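Local coordinates for protein alcohol dehydrogenase YqhD (Escherichia coli, PDB 4QGS) that reduces a broad range of short-chain aldehydes to alcohols with NADPH, using one zinc ion per subunit, at residues G202-Y214 with A228-P240. Residues are numbered along the deposited sequence; the frame is centred on the assembly and turned at random.
Sequences GVVDAFVHTVEQY and AEGILLTLIEDGP. With ZN (zinc ion), chain B.
Leu232 is the main knob of this antiparallel helix pair. Its CD2 sits over the centre of the Phe207 ring in a CH-pi contact, 3.6 Å from the centroid. The hollow it fills is walled by Phe207, Thr210, Val211 and Tyr214. Thr210 and Leu232 run alongside each other, pointing opposite ways, with Thr210 CG2 3.7 Å from Leu232 CG. Thr210 holds OG1 anti to its carbonyl carbon (chi1 -56°), where it bonds to Ala206 O (2.9 Å); CG2 faces the partner helix. Ile236 CD1 meets the rim of the Phe207 ring, level with its plane. Leu235 CD1 rests against Ala206 CB and the backbone N of Phe207. Gly239 leaves space for Val203, whose CG2 comes within 4.1 Å of Gly239 CA. At the other end, Ala228 CB packs on Tyr214 CB, and Tyr214 OH donates to Glu229 OE2 (2.6 Å) on the anti side of the carboxylate. Gln317 and Arg321 also hold that carboxylate.

Both helices belong to the helical C-terminal region of this iron-containing alcohol dehydrogenase. On the far side of helix 196-211, Asp205 and His209 bind the catalytic zinc with His278 and His292. Helix 312-323 covers Phe207 and Ile236, helix 249-262 Ala206 and Ile231, helix 292-306 Val208 and Val211.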
loop_
_atom_site.group_PDB
_atom_site.type_symbol
_atom_site.label_atom_id
_atom_site.label_comp_id
_atom_site.label_asym_id
_atom_site.label_seq_id
_atom_site.Cartn_x
_atom_site.Cartn_y
_atom_site.Cartn_z
ATOM N N GLY A 202 5.022 -7.291 -3.269
ATOM C CA GLY A 202 3.909 -7.195 -2.329
ATOM C C GLY A 202 4.312 -7.626 -0.937
ATOM O O GLY A 202 3.912 -7.003 0.063
ATOM N N VAL A 203 5.088 -8.702 -0.857
ATOM C CA VAL A 203 5.559 -9.189 0.433
ATOM C C VAL A 203 6.475 -8.153 1.095
ATOM O O VAL A 203 6.328 -7.840 2.275
ATOM C CB VAL A 203 6.279 -10.542 0.290
ATOM C CG1 VAL A 203 7.018 -10.896 1.580
ATOM C CG2 VAL A 203 5.263 -11.616 -0.061
ATOM N N VAL A 204 7.413 -7.603 0.332
ATOM C CA VAL A 204 8.314 -6.595 0.878
ATOM C C VAL A 204 7.559 -5.343 1.326
ATOM O O VAL A 204 7.799 -4.814 2.418
ATOM C CB VAL A 204 9.392 -6.208 -0.149
ATOM C CG1 VAL A 204 10.188 -4.999 0.355
ATOM C CG2 VAL A 204 10.324 -7.382 -0.381
ATOM N N ASP A 205 6.618 -4.885 0.509
ATOM C CA ASP A 205 5.887 -3.659 0.826
ATOM C C ASP A 205 5.053 -3.858 2.095
ATOM O O ASP A 205 5.062 -3.002 2.998
ATOM C CB ASP A 205 5.004 -3.249 -0.348
ATOM C CG ASP A 205 4.334 -1.884 -0.145
ATOM O OD1 ASP A 205 4.962 -0.918 0.375
ATOM O OD2 ASP A 205 3.147 -1.786 -0.523
ATOM N N ALA A 206 4.370 -4.998 2.192
ATOM C CA ALA A 206 3.626 -5.300 3.431
ATOM C C ALA A 206 4.549 -5.338 4.659
ATOM O O ALA A 206 4.215 -4.807 5.728
ATOM C CB ALA A 206 2.874 -6.622 3.290
ATOM N N PHE A 207 5.713 -5.957 4.500
ATOM C CA PHE A 207 6.680 -6.096 5.581
ATOM C C PHE A 207 7.114 -4.712 6.047
ATOM O O PHE A 207 7.142 -4.412 7.251
ATOM C CB PHE A 207 7.882 -6.926 5.101
ATOM C CG PHE A 207 8.836 -7.348 6.200
ATOM C CD1 PHE A 207 8.789 -8.633 6.723
ATOM C CD2 PHE A 207 9.795 -6.463 6.690
ATOM C CE1 PHE A 207 9.683 -9.041 7.709
ATOM C CE2 PHE A 207 10.689 -6.865 7.689
ATOM C CZ PHE A 207 10.632 -8.148 8.197
ATOM N N VAL A 208 7.421 -3.850 5.083
ATOM C CA VAL A 208 7.918 -2.522 5.419
ATOM C C VAL A 208 6.809 -1.641 5.978
ATOM O O VAL A 208 7.048 -0.919 6.945
ATOM C CB VAL A 208 8.580 -1.859 4.196
ATOM C CG1 VAL A 208 8.986 -0.424 4.539
ATOM C CG2 VAL A 208 9.794 -2.681 3.783
ATOM N N HIS A 209 5.592 -1.713 5.427
ATOM C CA HIS A 209 4.487 -0.952 6.032
ATOM C C HIS A 209 4.336 -1.315 7.507
ATOM O O HIS A 209 4.060 -0.442 8.337
ATOM C CB HIS A 209 3.165 -1.179 5.291
ATOM C CG HIS A 209 3.008 -0.322 4.073
ATOM N ND1 HIS A 209 2.055 0.670 3.975
ATOM C CD2 HIS A 209 3.705 -0.291 2.909
ATOM C CE1 HIS A 209 2.159 1.262 2.796
ATOM N NE2 HIS A 209 3.152 0.699 2.132
ATOM N N THR A 210 4.541 -2.589 7.829
ATOM C CA THR A 210 4.441 -3.045 9.213
ATOM C C THR A 210 5.560 -2.439 10.065
ATOM O O THR A 210 5.288 -1.869 11.122
ATOM C CB THR A 210 4.482 -4.566 9.306
ATOM O OG1 THR A 210 3.431 -5.105 8.489
ATOM C CG2 THR A 210 4.283 -5.029 10.785
ATOM N N VAL A 211 6.814 -2.530 9.619
ATOM C CA VAL A 211 7.895 -2.020 10.485
ATOM C C VAL A 211 7.949 -0.492 10.536
ATOM O O VAL A 211 8.561 0.072 11.448
ATOM C CB VAL A 211 9.290 -2.557 10.064
ATOM C CG1 VAL A 211 9.337 -4.082 10.153
ATOM C CG2 VAL A 211 9.658 -2.071 8.659
ATOM N N GLU A 212 7.306 0.187 9.586
ATOM C CA GLU A 212 7.194 1.650 9.636
ATOM C C GLU A 212 6.391 2.077 10.859
ATOM O O GLU A 212 6.486 3.221 11.299
ATOM C CB GLU A 212 6.517 2.206 8.389
ATOM C CG GLU A 212 7.328 2.059 7.094
ATOM C CD GLU A 212 8.342 3.179 6.859
ATOM O OE1 GLU A 212 8.945 3.699 7.831
ATOM O OE2 GLU A 212 8.527 3.548 5.680
ATOM N N GLN A 213 5.597 1.141 11.370
ATOM C CA GLN A 213 4.688 1.400 12.486
ATOM C C GLN A 213 5.046 0.608 13.739
ATOM O O GLN A 213 4.294 0.607 14.729
ATOM C CB GLN A 213 3.256 1.077 12.062
ATOM C CG GLN A 213 2.789 1.850 10.822
ATOM C CD GLN A 213 1.441 1.367 10.309
ATOM O OE1 GLN A 213 0.394 1.806 10.783
ATOM N NE2 GLN A 213 1.459 0.480 9.313
ATOM N N TYR A 214 6.193 -0.056 13.720
ATOM C CA TYR A 214 6.555 -0.953 14.813
ATOM C C TYR A 214 8.021 -0.801 15.232
ATOM O O TYR A 214 8.323 -0.771 16.422
ATOM C CB TYR A 214 6.244 -2.412 14.425
ATOM C CG TYR A 214 6.902 -3.454 15.303
ATOM C CD1 TYR A 214 6.486 -3.651 16.625
ATOM C CD2 TYR A 214 7.948 -4.236 14.823
ATOM C CE1 TYR A 214 7.098 -4.601 17.427
ATOM C CE2 TYR A 214 8.567 -5.191 15.617
ATOM C CZ TYR A 214 8.136 -5.354 16.930
ATOM O OH TYR A 214 8.744 -6.294 17.722
ATOM N N ALA A 228 1.753 -6.603 15.090
ATOM C CA ALA A 228 2.813 -6.281 14.130
ATOM C C ALA A 228 3.788 -7.446 14.015
ATOM O O ALA A 228 4.099 -7.901 12.906
ATOM C CB ALA A 228 3.546 -5.001 14.543
ATOM N N GLU A 229 4.243 -7.945 15.159
ATOM C CA GLU A 229 5.130 -9.106 15.205
ATOM C C GLU A 229 4.512 -10.311 14.489
ATOM O O GLU A 229 5.189 -11.011 13.719
ATOM C CB GLU A 229 5.467 -9.446 16.665
ATOM C CG GLU A 229 6.483 -8.492 17.245
ATOM C CD GLU A 229 6.421 -8.382 18.777
ATOM O OE1 GLU A 229 5.784 -9.241 19.415
ATOM O OE2 GLU A 229 7.014 -7.429 19.321
ATOM N N GLY A 230 3.221 -10.524 14.724
ATOM C CA GLY A 230 2.485 -11.611 14.097
ATOM C C GLY A 230 2.446 -11.505 12.585
ATOM O O GLY A 230 2.606 -12.507 11.873
ATOM N N ILE A 231 2.200 -10.301 12.088
ATOM C CA ILE A 231 2.207 -10.064 10.642
ATOM C C ILE A 231 3.588 -10.400 10.062
ATOM O O ILE A 231 3.698 -11.105 9.046
ATOM C CB ILE A 231 1.826 -8.595 10.303
ATOM C CG1 ILE A 231 0.353 -8.340 10.628
ATOM C CG2 ILE A 231 2.133 -8.278 8.812
ATOM C CD1 ILE A 231 -0.030 -6.872 10.711
ATOM N N LEU A 232 4.636 -9.904 10.719
ATOM C CA LEU A 232 6.014 -10.072 10.230
ATOM C C LEU A 232 6.393 -11.553 10.206
ATOM O O LEU A 232 6.914 -12.065 9.208
ATOM C CB LEU A 232 6.987 -9.265 11.101
ATOM C CG LEU A 232 6.752 -7.757 11.053
ATOM C CD1 LEU A 232 7.570 -7.047 12.115
ATOM C CD2 LEU A 232 7.132 -7.209 9.658
ATOM N N LEU A 233 6.087 -12.259 11.291
ATOM C CA LEU A 233 6.354 -13.685 11.380
ATOM C C LEU A 233 5.647 -14.475 10.273
ATOM O O LEU A 233 6.215 -15.402 9.688
ATOM C CB LEU A 233 5.926 -14.199 12.770
ATOM C CG LEU A 233 6.943 -13.824 13.853
ATOM C CD1 LEU A 233 6.280 -13.851 15.229
ATOM C CD2 LEU A 233 8.140 -14.751 13.817
ATOM N N THR A 234 4.403 -14.101 9.987
ATOM C CA THR A 234 3.613 -14.751 8.942
ATOM C C THR A 234 4.211 -14.501 7.551
ATOM O O THR A 234 4.291 -15.403 6.731
ATOM C CB THR A 234 2.157 -14.259 8.979
ATOM O OG1 THR A 234 1.593 -14.582 10.266
ATOM C CG2 THR A 234 1.332 -14.955 7.900
ATOM N N LEU A 235 4.619 -13.268 7.296
ATOM C CA LEU A 235 5.218 -12.933 6.001
ATOM C C LEU A 235 6.550 -13.652 5.816
ATOM O O LEU A 235 6.881 -14.092 4.703
ATOM C CB LEU A 235 5.394 -11.414 5.872
ATOM C CG LEU A 235 4.115 -10.581 5.734
ATOM C CD1 LEU A 235 4.412 -9.081 5.802
ATOM C CD2 LEU A 235 3.357 -10.926 4.445
ATOM N N ILE A 236 7.330 -13.776 6.884
ATOM C CA ILE A 236 8.626 -14.462 6.776
ATOM C C ILE A 236 8.431 -15.953 6.525
ATOM O O ILE A 236 9.154 -16.566 5.723
ATOM C CB ILE A 236 9.483 -14.235 8.037
ATOM C CG1 ILE A 236 9.966 -12.787 8.062
ATOM C CG2 ILE A 236 10.663 -15.191 8.071
ATOM C CD1 ILE A 236 10.407 -12.303 9.435
ATOM N N GLU A 237 7.419 -16.534 7.159
ATOM C CA GLU A 237 7.165 -17.958 6.974
ATOM C C GLU A 237 6.559 -18.279 5.609
ATOM O O GLU A 237 7.056 -19.161 4.905
ATOM C CB GLU A 237 6.249 -18.509 8.072
ATOM C CG GLU A 237 6.058 -20.025 7.923
ATOM C CD GLU A 237 5.529 -20.688 9.188
ATOM O OE1 GLU A 237 5.200 -19.964 10.156
ATOM O OE2 GLU A 237 5.454 -21.939 9.212
ATOM N N ASP A 238 5.500 -17.574 5.229
ATOM C CA ASP A 238 4.744 -17.968 4.031
ATOM C C ASP A 238 5.039 -17.110 2.799
ATOM O O ASP A 238 4.686 -17.492 1.683
ATOM C CB ASP A 238 3.235 -17.954 4.324
ATOM C CG ASP A 238 2.760 -19.232 5.001
ATOM O OD1 ASP A 238 3.610 -20.056 5.399
ATOM O OD2 ASP A 238 1.538 -19.417 5.120
ATOM N N GLY A 239 5.667 -15.951 2.989
ATOM C CA GLY A 239 6.040 -15.118 1.856
ATOM C C GLY A 239 6.914 -15.841 0.843
ATOM O O GLY A 239 6.602 -15.840 -0.345
ATOM N N PRO A 240 8.008 -16.473 1.305
ATOM C CA PRO A 240 8.838 -17.224 0.352
ATOM C C PRO A 240 8.079 -18.375 -0.296
ATOM O O PRO A 240 8.331 -18.697 -1.457
ATOM C CB PRO A 240 9.980 -17.751 1.224
ATOM C CG PRO A 240 10.073 -16.775 2.350
ATOM C CD PRO A 240 8.627 -16.432 2.641
HETATM ZN ZN ZN B . 4.320 1.114 0.474
HETATM O O HOH W 1 3.191 2.845 0.120
HETATM O O HOH W 2 2.623 0.480 -0.688
#